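Local coordinates for alpha-/beta-galactoside alpha-2,3-sialyltransferase (Photobacterium phosphoreum, PDB 2ZWI), which probably transfers sialic acid from a CMP-linked donor onto galactosides through an alpha-2,3 linkage, and binds cytidine-5'-monophosphate and zinc, at residues V7-A12 against V90-S95; K31-W36 against D66-T71; V325-P330 against I356-V361. All coordinates share one frame; numbering follows the deposited sequence. Where two conformers were deposited one is given.

Interaction 1: V7-A12 against V90-S95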
loop_
_atom_site.group_PDB
_atom_site.type_symbol
_atom_site.label_atom_id
_atom_site.label_comp_id
_atom_site.label_asym_id
_atom_site.label_seq_id
_atom_site.Cartn_x
_atom_site.Cartn_y
_atom_site.Cartn_z
ATOM N N VAL A 7 8.879 8.328 -13.911
ATOM C CA VAL A 7 9.756 7.801 -12.860
ATOM C C VAL A 7 8.890 7.012 -11.882
ATOM O O VAL A 7 7.838 7.493 -11.459
ATOM C CB VAL A 7 10.494 8.944 -12.102
ATOM C CG1 VAL A 7 11.216 8.420 -10.867
ATOM C CG2 VAL A 7 11.481 9.654 -13.022
ATOM N N TYR A 8 9.345 5.816 -11.523
ATOM C CA TYR A 8 8.618 4.933 -10.615
ATOM C C TYR A 8 9.532 4.497 -9.474
ATOM O O TYR A 8 10.536 3.820 -9.710
ATOM C CB TYR A 8 8.090 3.707 -11.384
ATOM C CG TYR A 8 7.021 4.060 -12.412
ATOM C CD1 TYR A 8 5.685 4.162 -12.042
ATOM C CD2 TYR A 8 7.354 4.301 -13.740
ATOM C CE1 TYR A 8 4.704 4.497 -12.961
ATOM C CE2 TYR A 8 6.374 4.640 -14.679
ATOM C CZ TYR A 8 5.056 4.741 -14.279
ATOM O OH TYR A 8 4.070 5.066 -15.188
ATOM N N VAL A 9 9.184 4.884 -8.247
ATOM C CA VAL A 9 9.961 4.519 -7.062
ATOM C C VAL A 9 9.062 4.032 -5.918
ATOM O O VAL A 9 7.915 4.489 -5.778
ATOM C CB VAL A 9 10.883 5.673 -6.569
ATOM C CG1 VAL A 9 12.046 5.923 -7.549
ATOM C CG2 VAL A 9 10.087 6.969 -6.338
ATOM N N ASP A 10 9.583 3.082 -5.141
ATOM C CA ASP A 10 8.914 2.529 -3.950
ATOM C C ASP A 10 9.871 1.677 -3.128
ATOM O O ASP A 10 10.725 0.977 -3.668
ATOM C CB ASP A 10 7.693 1.674 -4.316
ATOM C CG ASP A 10 6.903 1.200 -3.087
ATOM O OD1 ASP A 10 6.865 1.905 -2.057
ATOM O OD2 ASP A 10 6.305 0.107 -3.153
ATOM N N ARG A 11 9.684 1.728 -1.815
ATOM C CA ARG A 11 10.437 0.921 -0.855
ATOM C C ARG A 11 9.638 -0.267 -0.352
ATOM O O ARG A 11 10.208 -1.230 0.166
ATOM C CB ARG A 11 10.795 1.780 0.360
ATOM C CG ARG A 11 11.544 3.025 0.038
ATOM C CD ARG A 11 12.230 3.520 1.284
ATOM N NE ARG A 11 12.831 4.823 1.047
ATOM C CZ ARG A 11 13.603 5.463 1.918
ATOM N NH1 ARG A 11 14.098 6.655 1.608
ATOM N NH2 ARG A 11 13.873 4.915 3.098
ATOM N N ALA A 12 8.314 -0.177 -0.462
ATOM C CA ALA A 12 7.409 -1.184 0.100
ATOM C C ALA A 12 6.890 -2.113 -0.995
ATOM O O ALA A 12 7.646 -2.487 -1.895
ATOM C CB ALA A 12 6.258 -0.496 0.826
ATOM N N VAL A 90 11.040 13.923 -3.070
ATOM C CA VAL A 90 11.706 15.206 -2.759
ATOM C C VAL A 90 13.115 15.292 -3.381
ATOM O O VAL A 90 13.462 16.282 -4.038
ATOM C CB VAL A 90 11.799 15.463 -1.221
ATOM C CG1 VAL A 90 12.702 16.666 -0.921
ATOM C CG2 VAL A 90 10.411 15.689 -0.623
ATOM N N ASN A 91 13.915 14.248 -3.183
ATOM C CA ASN A 91 15.279 14.219 -3.706
ATOM C C ASN A 91 15.347 14.129 -5.237
ATOM O O ASN A 91 16.281 14.642 -5.851
ATOM C CB ASN A 91 16.077 13.094 -3.045
ATOM C CG ASN A 91 16.633 13.502 -1.694
ATOM O OD1 ASN A 91 17.689 14.139 -1.616
ATOM N ND2 ASN A 91 15.922 13.148 -0.618
ATOM N N ILE A 92 14.348 13.485 -5.842
ATOM C CA ILE A 92 14.218 13.483 -7.294
ATOM C C ILE A 92 13.841 14.885 -7.797
ATOM O O ILE A 92 14.468 15.399 -8.731
ATOM C CB ILE A 92 13.239 12.374 -7.798
ATOM C CG1 ILE A 92 13.807 10.981 -7.482
ATOM C CG2 ILE A 92 12.991 12.517 -9.319
ATOM C CD1 ILE A 92 12.759 9.835 -7.396
ATOM N N ILE A 93 12.853 15.519 -7.160
ATOM C CA ILE A 93 12.478 16.903 -7.510
ATOM C C ILE A 93 13.660 17.879 -7.367
ATOM O O ILE A 93 13.921 18.696 -8.259
ATOM C CB ILE A 93 11.276 17.433 -6.673
ATOM C CG1 ILE A 93 10.002 16.604 -6.927
ATOM C CG2 ILE A 93 11.013 18.897 -7.007
ATOM C CD1 ILE A 93 8.841 16.894 -5.922
ATOM N N LYS A 94 14.343 17.803 -6.227
ATOM C CA LYS A 94 15.556 18.578 -5.958
ATOM C C LYS A 94 16.558 18.497 -7.128
ATOM O O LYS A 94 17.048 19.521 -7.602
ATOM C CB LYS A 94 16.182 18.084 -4.641
ATOM C CG LYS A 94 17.462 18.793 -4.168
ATOM C CD LYS A 94 17.482 18.844 -2.629
ATOM C CE LYS A 94 18.334 17.760 -1.986
ATOM N NZ LYS A 94 19.516 18.373 -1.254
ATOM N N SER A 95 16.822 17.282 -7.606
ATOM C CA SER A 95 17.808 17.058 -8.668
ATOM C C SER A 95 17.369 17.662 -10.008
ATOM O O SER A 95 18.174 18.286 -10.701
ATOM C CB SER A 95 18.106 15.565 -8.819
ATOM O OG SER A 95 18.472 14.988 -7.574
#

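Interaction 2: K31-W36 against D66-T71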
loop_
_atom_site.group_PDB
_atom_site.type_symbol
_atom_site.label_atom_id
_atom_site.label_comp_id
_atom_site.label_asym_id
_atom_site.label_seq_id
_atom_site.Cartn_x
_atom_site.Cartn_y
_atom_site.Cartn_z
ATOM N N LYS A 31 9.480 6.855 -22.038
ATOM C CA LYS A 31 10.603 6.219 -21.358
ATOM C C LYS A 31 10.293 6.162 -19.864
ATOM O O LYS A 31 9.776 7.124 -19.293
ATOM C CB LYS A 31 11.912 6.978 -21.619
ATOM C CG LYS A 31 13.156 6.378 -20.932
ATOM C CD LYS A 31 13.649 5.115 -21.640
ATOM C CE LYS A 31 14.801 4.453 -20.894
ATOM N NZ LYS A 31 14.415 4.018 -19.520
ATOM N N LYS A 32 10.584 5.020 -19.245
ATOM C CA LYS A 32 10.318 4.843 -17.816
ATOM C C LYS A 32 11.606 4.509 -17.068
ATOM O O LYS A 32 12.403 3.687 -17.530
ATOM C CB LYS A 32 9.274 3.746 -17.607
ATOM C CG LYS A 32 7.930 4.063 -18.269
ATOM C CD LYS A 32 6.983 2.890 -18.224
ATOM C CE LYS A 32 5.754 3.142 -19.101
ATOM N NZ LYS A 32 6.081 3.183 -20.562
ATOM N N LEU A 33 11.809 5.175 -15.936
ATOM C CA LEU A 33 12.937 4.915 -15.034
ATOM C C LEU A 33 12.379 4.357 -13.722
ATOM O O LEU A 33 11.555 5.007 -13.066
ATOM C CB LEU A 33 13.732 6.199 -14.782
ATOM C CG LEU A 33 14.146 7.012 -16.018
ATOM C CD1 LEU A 33 14.869 8.265 -15.604
ATOM C CD2 LEU A 33 15.008 6.188 -16.968
ATOM N N ILE A 34 12.813 3.154 -13.357
ATOM C CA ILE A 34 12.163 2.385 -12.300
ATOM C C ILE A 34 13.152 1.959 -11.200
ATOM O O ILE A 34 14.248 1.460 -11.489
ATOM C CB ILE A 34 11.462 1.124 -12.879
ATOM C CG1 ILE A 34 10.443 1.499 -13.971
ATOM C CG2 ILE A 34 10.778 0.335 -11.781
ATOM C CD1 ILE A 34 9.887 0.294 -14.722
ATOM N N SER A 35 12.771 2.168 -9.943
ATOM C CA SER A 35 13.561 1.684 -8.824
ATOM C C SER A 35 12.633 1.229 -7.701
ATOM O O SER A 35 12.150 2.052 -6.913
ATOM C CB SER A 35 14.514 2.765 -8.326
ATOM O OG SER A 35 15.383 2.220 -7.353
ATOM N N TRP A 36 12.388 -0.082 -7.655
ATOM C CA TRP A 36 11.509 -0.700 -6.674
ATOM C C TRP A 36 12.342 -1.602 -5.770
ATOM O O TRP A 36 12.904 -2.592 -6.233
ATOM C CB TRP A 36 10.423 -1.540 -7.373
ATOM C CG TRP A 36 9.392 -0.767 -8.217
ATOM C CD1 TRP A 36 8.804 0.435 -7.917
ATOM C CD2 TRP A 36 8.804 -1.198 -9.454
ATOM N NE1 TRP A 36 7.903 0.786 -8.903
ATOM C CE2 TRP A 36 7.882 -0.198 -9.855
ATOM C CE3 TRP A 36 8.968 -2.334 -10.265
ATOM C CZ2 TRP A 36 7.137 -0.288 -11.040
ATOM C CZ3 TRP A 36 8.217 -2.428 -11.437
ATOM C CH2 TRP A 36 7.311 -1.406 -11.813
ATOM N N ASP A 66 19.003 12.887 -14.844
ATOM C CA ASP A 66 19.700 14.139 -15.090
ATOM C C ASP A 66 20.370 14.212 -16.466
ATOM O O ASP A 66 20.308 15.244 -17.125
ATOM C CB ASP A 66 20.740 14.384 -13.999
ATOM C CG ASP A 66 20.120 14.691 -12.651
ATOM O OD1 ASP A 66 18.881 14.896 -12.550
ATOM O OD2 ASP A 66 20.894 14.721 -11.673
ATOM N N SER A 67 21.018 13.133 -16.900
ATOM C CA SER A 67 21.657 13.162 -18.221
ATOM C C SER A 67 20.607 13.273 -19.335
ATOM O O SER A 67 20.813 13.990 -20.318
ATOM C CB SER A 67 22.624 11.987 -18.433
ATOM O OG SER A 67 21.954 10.745 -18.411
ATOM N N MET A 68 19.471 12.600 -19.168
ATOM C CA MET A 68 18.357 12.731 -20.122
ATOM C C MET A 68 17.848 14.171 -20.211
ATOM O O MET A 68 17.636 14.695 -21.317
ATOM C CB MET A 68 17.209 11.791 -19.765
ATOM C CG MET A 68 17.578 10.326 -19.885
ATOM S SD MET A 68 16.205 9.186 -19.645
ATOM C CE MET A 68 15.414 9.338 -21.245
ATOM N N ILE A 69 17.652 14.805 -19.052
ATOM C CA ILE A 69 17.205 16.200 -19.007
ATOM C C ILE A 69 18.236 17.126 -19.667
ATOM O O ILE A 69 17.863 18.117 -20.306
ATOM C CB ILE A 69 16.853 16.658 -17.570
ATOM C CG1 ILE A 69 15.594 15.931 -17.086
ATOM C CG2 ILE A 69 16.594 18.158 -17.517
ATOM C CD1 ILE A 69 15.407 15.946 -15.598
ATOM N N LEU A 70 19.521 16.782 -19.535
ATOM C CA LEU A 70 20.596 17.593 -20.119
ATOM C C LEU A 70 20.616 17.611 -21.658
ATOM O O LEU A 70 21.252 18.479 -22.261
ATOM C CB LEU A 70 21.971 17.209 -19.542
ATOM C CG LEU A 70 22.285 17.619 -18.090
ATOM C CD1 LEU A 70 23.742 17.372 -17.773
ATOM C CD2 LEU A 70 21.944 19.080 -17.812
ATOM N N THR A 71 19.906 16.671 -22.280
ATOM C CA THR A 71 19.769 16.623 -23.739
ATOM C C THR A 71 18.838 17.718 -24.265
ATOM O O THR A 71 18.777 17.960 -25.480
ATOM C CB THR A 71 19.243 15.249 -24.230
ATOM O OG1 THR A 71 17.864 15.097 -23.867
ATOM C CG2 THR A 71 20.072 14.096 -23.643
#

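Interaction 3: V325-P330 against I356-V361. With C5P (cytidine-5'-monophosphate), chain C.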
loop_
_atom_site.group_PDB
_atom_site.type_symbol
_atom_site.label_atom_id
_atom_site.label_comp_id
_atom_site.label_asym_id
_atom_site.label_seq_id
_atom_site.Cartn_x
_atom_site.Cartn_y
_atom_site.Cartn_z
ATOM N N VAL A 325 -2.820 -5.054 5.166
ATOM C CA VAL A 325 -3.614 -5.916 4.260
ATOM C C VAL A 325 -5.113 -5.587 4.285
ATOM O O VAL A 325 -5.755 -5.491 3.232
ATOM C CB VAL A 325 -3.420 -7.428 4.586
ATOM C CG1 VAL A 325 -4.499 -8.288 3.912
ATOM C CG2 VAL A 325 -2.043 -7.892 4.166
ATOM N N PHE A 326 -5.663 -5.400 5.484
ATOM C CA PHE A 326 -7.094 -5.134 5.640
ATOM C C PHE A 326 -7.546 -3.800 5.029
ATOM O O PHE A 326 -8.731 -3.631 4.774
ATOM C CB PHE A 326 -7.515 -5.193 7.116
ATOM C CG PHE A 326 -7.325 -6.548 7.764
ATOM C CD1 PHE A 326 -8.301 -7.545 7.644
ATOM C CD2 PHE A 326 -6.186 -6.816 8.522
ATOM C CE1 PHE A 326 -8.136 -8.799 8.271
ATOM C CE2 PHE A 326 -6.012 -8.052 9.149
ATOM C CZ PHE A 326 -6.983 -9.054 9.020
ATOM N N PHE A 327 -6.613 -2.866 4.802
ATOM C CA PHE A 327 -6.923 -1.563 4.179
ATOM C C PHE A 327 -7.189 -1.639 2.675
ATOM O O PHE A 327 -7.927 -0.810 2.132
ATOM C CB PHE A 327 -5.805 -0.549 4.441
ATOM C CG PHE A 327 -5.790 -0.005 5.843
ATOM C CD1 PHE A 327 -6.428 1.198 6.144
ATOM C CD2 PHE A 327 -5.138 -0.693 6.866
ATOM C CE1 PHE A 327 -6.417 1.701 7.448
ATOM C CE2 PHE A 327 -5.127 -0.191 8.175
ATOM C CZ PHE A 327 -5.765 1.003 8.459
ATOM N N SER A 328 -6.584 -2.608 1.998
ATOM C CA SER A 328 -6.787 -2.758 0.551
ATOM C C SER A 328 -7.769 -3.876 0.201
ATOM O O SER A 328 -8.168 -4.027 -0.961
ATOM C CB SER A 328 -5.455 -2.974 -0.169
ATOM O OG SER A 328 -4.813 -4.141 0.294
ATOM N N LEU A 329 -8.155 -4.655 1.206
ATOM C CA LEU A 329 -9.073 -5.762 1.010
ATOM C C LEU A 329 -10.440 -5.238 0.577
ATOM O O LEU A 329 -10.976 -4.330 1.210
ATOM C CB LEU A 329 -9.202 -6.559 2.310
ATOM C CG LEU A 329 -9.854 -7.933 2.264
ATOM C CD1 LEU A 329 -9.014 -8.892 1.450
ATOM C CD2 LEU A 329 -10.034 -8.444 3.666
ATOM N N PRO A 330 -10.995 -5.782 -0.523
ATOM C CA PRO A 330 -12.353 -5.376 -0.915
ATOM C C PRO A 330 -13.377 -5.677 0.180
ATOM O O PRO A 330 -13.264 -6.700 0.867
ATOM C CB PRO A 330 -12.618 -6.221 -2.160
ATOM C CG PRO A 330 -11.219 -6.517 -2.711
ATOM C CD PRO A 330 -10.404 -6.738 -1.480
ATOM N N ILE A 356 -11.919 0.902 12.656
ATOM C CA ILE A 356 -13.352 0.962 12.984
ATOM C C ILE A 356 -14.065 2.048 12.169
ATOM O O ILE A 356 -15.102 1.782 11.546
ATOM C CB ILE A 356 -13.594 1.127 14.505
ATOM C CG1 ILE A 356 -13.287 -0.188 15.230
ATOM C CG2 ILE A 356 -15.026 1.589 14.793
ATOM C CD1 ILE A 356 -13.083 -0.025 16.757
ATOM N N GLU A 357 -13.499 3.256 12.156
ATOM C CA GLU A 357 -14.097 4.394 11.428
ATOM C C GLU A 357 -14.297 4.137 9.934
ATOM O O GLU A 357 -15.284 4.601 9.344
ATOM C CB GLU A 357 -13.283 5.676 11.633
ATOM C CG GLU A 357 -13.294 6.201 13.066
ATOM C CD GLU A 357 -14.704 6.475 13.581
ATOM O OE1 GLU A 357 -15.082 5.922 14.638
ATOM O OE2 GLU A 357 -15.436 7.229 12.907
ATOM N N LEU A 358 -13.374 3.385 9.336
ATOM C CA LEU A 358 -13.440 3.024 7.914
ATOM C C LEU A 358 -14.298 1.796 7.623
ATOM O O LEU A 358 -14.385 1.347 6.477
ATOM C CB LEU A 358 -12.026 2.791 7.375
ATOM C CG LEU A 358 -11.197 4.062 7.179
ATOM C CD1 LEU A 358 -9.746 3.695 7.001
ATOM C CD2 LEU A 358 -11.703 4.825 5.969
ATOM N N ASN A 359 -14.918 1.260 8.668
ATOM C CA ASN A 359 -15.737 0.050 8.578
ATOM C C ASN A 359 -14.976 -1.139 7.989
ATOM O O ASN A 359 -15.545 -1.969 7.288
ATOM C CB ASN A 359 -17.040 0.332 7.810
ATOM C CG ASN A 359 -17.817 1.481 8.407
ATOM O OD1 ASN A 359 -18.485 1.328 9.429
ATOM N ND2 ASN A 359 -17.729 2.649 7.778
ATOM N N ILE A 360 -13.677 -1.194 8.273
ATOM C CA ILE A 360 -12.839 -2.329 7.906
ATOM C C ILE A 360 -13.187 -3.510 8.824
ATOM O O ILE A 360 -13.127 -4.672 8.425
ATOM C CB ILE A 360 -11.328 -1.951 7.995
ATOM C CG1 ILE A 360 -10.961 -0.998 6.840
ATOM C CG2 ILE A 360 -10.444 -3.202 7.969
ATOM C CD1 ILE A 360 -9.624 -0.291 7.002
ATOM N N VAL A 361 -13.560 -3.179 10.058
ATOM C CA VAL A 361 -13.877 -4.161 11.080
ATOM C C VAL A 361 -14.968 -3.599 11.983
ATOM O O VAL A 361 -14.948 -2.413 12.337
ATOM C CB VAL A 361 -12.600 -4.541 11.903
ATOM C CG1 VAL A 361 -12.009 -3.316 12.628
ATOM C CG2 VAL A 361 -12.860 -5.720 12.868
HETATM O O3P C5P C . 1.080 -6.015 8.300
HETATM P P C5P C . 1.843 -4.927 7.646
HETATM O O1P C5P C . 1.114 -3.641 7.892
HETATM O O2P C5P C . 3.281 -5.005 8.081
HETATM O "O5'" C5P C . 1.759 -5.234 6.079
HETATM C "C5'" C5P C . 2.582 -4.563 5.129
HETATM C "C4'" C5P C . 2.476 -5.323 3.816
HETATM O "O4'" C5P C . 2.904 -6.687 3.990
HETATM C "C3'" C5P C . 1.033 -5.442 3.347
HETATM O "O3'" C5P C . 0.632 -4.306 2.590
HETATM C "C2'" C5P C . 1.067 -6.676 2.484
HETATM O "O2'" C5P C . 1.739 -6.404 1.250
HETATM C "C1'" C5P C . 2.041 -7.558 3.235
HETATM N N1 C5P C . 1.437 -8.587 4.092
HETATM C C2 C5P C . 0.979 -9.775 3.484
HETATM N N3 C5P C . 0.465 -10.769 4.235
HETATM C C4 C5P C . 0.366 -10.636 5.574
HETATM C C5 C5P C . 0.810 -9.481 6.207
HETATM C C6 C5P C . 1.355 -8.451 5.429
HETATM O O2 C5P C . 1.027 -9.907 2.242
HETATM N N4 C5P C . -0.147 -11.664 6.290
#

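Interaction 1: V7-A12 against V90-S95
With CG1 set opposite the carbonyl carbon (chi1 -65°) and the chain nearly extended beyond it (chi2 157°), Ile92 carries its CD1 methyl toward two valines of strand 3-10. This is an alpha/beta layer contact in the seven-stranded parallel sheet of the N-terminal Rossmann-like domain of a GT-B fold: strand 3-10 lies third from one edge of the sheet, and helix 86-98 packs over one of its faces. Val7 and Val9, two apart on the strand, both point their side chains at the helix, while Tyr8 between them turns to the other side. Val7 places CG1 anti to its backbone N (chi1 170°), and this branch meets Ile92 CD1 tip to tip at 4.1 Å. Val9 is rotated differently, and two branches share the work: its CG1 comes to 4.0 Å from Ile92 CD1, its CG2 to 4.1 Å. One methyl therefore sits across from both valines and touches three of their methyls, an entirely apolar meeting at van der Waals distance with no hydrogen bond between the segments. Ile92 also lies against Ile79 of the adjacent strand 74-82 and Leu65 of helix 58-70, which continues the same buried layer. Backbone bonds join Val7 to Ile78 and Asn80, and Val9 to Asn80, tying strand 3-10 to strand 74-82 alongside. At its far end strand 3-10 runs into an Asx turn, in which Asp10 OD1 accepts from the backbone N of Ala12 at 3.0 Å, the donor standing well above the carboxylate plane.

Interaction 2: K31-W36 against D66-T71
Met68 meets Lys31 through its terminal methyl: CE lies 3.7 Å from Lys31 CG, the two side chains crossing at about a right angle. The methionine leaves the helix with CG opposite the carbonyl carbon, stays extended at the second torsion and then bends at its last, chi3 78°, which turns CE aside from the line of the chain and onto the aliphatic part of the lysine. Its sulfur meets the next inward-facing residue of the strand, Leu33, with SD 4.2 Å from Leu33 CD2 as the two chains slide past each other in opposite directions. The same side chain gives its sulfur to Leu33 and its methyl to Lys31. The contact is an alpha/beta packing at the margin of the N-terminal sheet of the GT-B fold, where helix 58-70 leans on strand 31-36, second from the edge; Met68 also reaches Ile5 of strand 3-10, and Leu33 lies against Leu61 and Leu65 of the same helix. Lys31 was modelled in two conformers, and its contacts hold for the one described here. It starts with CG anti to its backbone N (chi1 180°); the bends at chi2 and chi4 leave CG beside Met68 CE and turn NZ back over the strand. There NZ, less certainly placed, makes a weak bond to Lys32 O, at 2.8 Å, and a stronger one to Ser53 OG, on the edge strand 52-54. Near the end of the helix, Met68 O accepts twice from Thr71: from its backbone N at 3.2 Å, and from its hydroxyl, with OG1 2.6 Å from Met68 O and lying in the carbonyl plane.

Interaction 3: V325-P330 against I356-V361
Ile360 has the largest share of this contact, meeting Phe326 and Phe327 with different branches. The ring interaction is a CH-pi contact: Ile360 CD1 sits 3.9 Å from the centroid of the Phe327 ring, 23° off its normal, over one face but shifted toward the rim, nearest Phe327 CD1. An extended isoleucine carries the methyl there, and the two side chains cross at about a right angle. Tyr117 also meets this ring, its plane inclined to that of Phe327 by about 30°.

The remaining contacts are apolar. Ile360 CG2 lies 3.6 Å from Phe326 CB, close to the backbone, while the Phe326 ring leads off toward Asn335 and Ile338 of strand 334-340. Leu358 CD1 approaches Phe327 CE1 obliquely, at 3.9 Å.

Hydrogen bonding stays within each segment or goes elsewhere. Ser328 N binds Val325 O at 3.2 Å, and Asn359, with positive phi, closes helix 350-357 in a Schellman motif, after which the chain turns to present Ile360.

One step back along the short, weakly bonded helix, Val325 CG2 packs against the cytosine, 3.5 Å from N1 of the bound nucleotide, and Ser323 and Ser324 just before it hydrogen-bond CMP. Val325 lines the nucleotide pocket at the start of this helix, and Phe326 and Phe327 follow it to meet 356-361, an arrangement consistent with the C-terminal Rossmann-like domain of a GT-B glycosyltransferase.

Overall arrangement
Interactions 1 and 2 belong to one sheet: strands 3-10 and 31-36 are neighbours in it, joined directly by backbone bonds between Tyr8 and both Leu33 and Ser35, and their centres are about 11 Å apart. Interaction 2 is nested in the chain loop that interaction 1 closes. Interaction 1 is fully buried and purely aliphatic; interaction 2, farther from the chain's centre and partly buried, mixes a thioether with a lysine stem. Interaction 3 lies across the chain's centre, about 28 Å from interaction 1 and about 37 Å from interaction 2 between centres. Also buried, it alone uses an aromatic face, and it alone borders the nucleotide.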